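Coatomer subunit delta (Saccharomyces cerevisiae, PDB 5FJZ) serves in the coatomer coat of retrograde Golgi-to-ER vesicles, its mu-homology domain binding tryptophan-based motifs such as that of Dsl1. Local coordinates at the interface of chains A and B. Sequence-based numbering; all coordinates share one arbitrary frame. Chains: chain A/B, Coatomer subunit delta.

The interface of chains A and B. Residues chain A 67-70, 110-112; chain B 26, 34-35.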
# COMPACT_ATOMS: atom_id res chain seq x y z
N LYS A 67 -0.95 16.89 -25.21
CA LYS A 67 -0.12 15.81 -24.66
C LYS A 67 0.16 16.02 -23.13
O LYS A 67 0.54 15.07 -22.44
CB LYS A 67 1.16 15.77 -25.42
CG LYS A 67 0.96 15.16 -26.82
CD LYS A 67 2.29 14.91 -27.49
CE LYS A 67 2.07 14.43 -28.93
NZ LYS A 67 3.42 14.22 -29.50
N SER A 68 0.09 17.26 -22.66
CA SER A 68 0.42 17.51 -21.22
C SER A 68 -0.64 16.83 -20.34
O SER A 68 -0.40 16.71 -19.11
CB SER A 68 0.51 19.03 -20.93
OG SER A 68 -0.75 19.67 -21.11
N PHE A 69 -1.77 16.40 -20.89
CA PHE A 69 -2.77 15.64 -20.16
C PHE A 69 -2.60 14.10 -20.13
O PHE A 69 -3.23 13.47 -19.32
CB PHE A 69 -4.19 16.00 -20.60
CG PHE A 69 -4.69 17.24 -19.92
CD1 PHE A 69 -5.28 17.18 -18.70
CD2 PHE A 69 -4.50 18.48 -20.50
CE1 PHE A 69 -5.73 18.35 -18.08
CE2 PHE A 69 -4.96 19.65 -19.91
CZ PHE A 69 -5.56 19.58 -18.67
N GLN A 70 -1.68 13.58 -20.93
CA GLN A 70 -1.48 12.14 -21.20
C GLN A 70 -2.81 11.38 -21.11
O GLN A 70 -2.97 10.58 -20.20
CB GLN A 70 -0.47 11.54 -20.18
CG GLN A 70 0.94 11.62 -20.64
CD GLN A 70 1.28 10.45 -21.58
OE1 GLN A 70 0.76 10.33 -22.70
NE2 GLN A 70 2.17 9.60 -21.13
N ARG A 110 -3.75 13.04 -16.58
CA ARG A 110 -2.92 13.53 -15.52
C ARG A 110 -2.09 14.70 -15.99
O ARG A 110 -1.45 14.62 -17.04
CB ARG A 110 -1.95 12.43 -15.07
CG ARG A 110 -1.15 12.79 -13.84
CD ARG A 110 -0.46 11.57 -13.23
NE ARG A 110 0.73 11.25 -13.94
CZ ARG A 110 1.93 11.77 -13.69
NH1 ARG A 110 2.14 12.51 -12.64
NH2 ARG A 110 2.97 11.41 -14.41
N LYS A 111 -2.03 15.73 -15.17
CA LYS A 111 -1.20 16.87 -15.54
C LYS A 111 -0.54 17.38 -14.32
O LYS A 111 -1.13 17.34 -13.21
CB LYS A 111 -2.05 17.96 -16.21
CG LYS A 111 -1.16 19.11 -16.58
CD LYS A 111 -1.74 19.98 -17.66
CE LYS A 111 -0.87 21.19 -17.89
NZ LYS A 111 -1.62 22.05 -18.79
N VAL A 112 0.69 17.83 -14.50
CA VAL A 112 1.51 18.34 -13.45
C VAL A 112 1.83 19.81 -13.67
O VAL A 112 1.94 20.30 -14.80
CB VAL A 112 2.81 17.56 -13.18
CG1 VAL A 112 2.58 16.07 -12.93
CG2 VAL A 112 3.91 17.87 -14.17
N GLU B 26 7.82 10.70 -17.09
CA GLU B 26 6.83 10.13 -18.07
C GLU B 26 6.94 10.84 -19.41
O GLU B 26 7.07 12.09 -19.47
CB GLU B 26 5.41 10.24 -17.55
CG GLU B 26 4.34 9.66 -18.48
CD GLU B 26 2.97 9.48 -17.84
OE1 GLU B 26 2.92 9.47 -16.56
OE2 GLU B 26 1.97 9.39 -18.62
N HIS B 34 6.17 14.52 -20.57
CA HIS B 34 5.00 14.89 -19.86
C HIS B 34 5.27 15.50 -18.51
O HIS B 34 4.64 16.47 -18.11
CB HIS B 34 4.12 13.63 -19.73
CG HIS B 34 2.90 13.83 -18.90
ND1 HIS B 34 2.89 13.52 -17.57
CD2 HIS B 34 1.70 14.39 -19.17
CE1 HIS B 34 1.69 13.75 -17.08
NE2 HIS B 34 0.94 14.24 -18.05
N SER B 35 6.18 14.92 -17.74
CA SER B 35 6.33 15.27 -16.34
C SER B 35 7.57 14.60 -15.81
O SER B 35 8.01 13.58 -16.32
CB SER B 35 5.16 14.84 -15.46
OG SER B 35 4.89 13.44 -15.55
O HOH W 1 1.93 17.41 -17.50
O HOH W 2 -0.05 9.76 -16.43
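B:His34 plugs its imidazole between the 3-10 helix 67-69 and strand 104-113 of chain A, in a largely polar patch of a two-fold symmetric interface between two mu-homology domains of the adaptor medium-subunit family; it joins copies in the deposited assembly and may reflect crystal packing. With CG anti to the backbone N (chi1 175°), the ring points its NE2 at the carbonyl O of A:Arg110, 2.6 Å away and within the ring plane. The carbonyl O of A:Ser68 lies 3.0 Å from the same NE2, so two acceptors converge on one ring nitrogen. At the other nitrogen, ND1 pairs with OG of B:Ser35, which would fix the ring's rotation. The CG methylene of A:Gln70 sits over one face, toward the rim, 3.6 Å from the ring centroid, as a CH-pi contact, while a water bridging A:Ser68 O, A:Val112 N and B:His34 O sits over the opposite face. CE1 of the ring in turn lies against the guanidinium face of A:Arg110. This arginine bends at chi3 (80°) and sends NH2 almost straight to OE1 of B:Glu26 (2.9 Å), a salt bridge entering from above the carboxylate plane. A:Gln70 meets B:Glu26 tip to tip, its amide NE2 donating to OE2 of B:Glu26 (2.5 Å) on that oxygen's anti lone pair, tilted from the amide plane. An alanine in place of B:Glu26 would probably leave the A:Arg110 guanidinium without its countercharge and the A:Gln70 amide free to turn. Alongside, CG2 of A:Val112 packs on CB of B:Ser35.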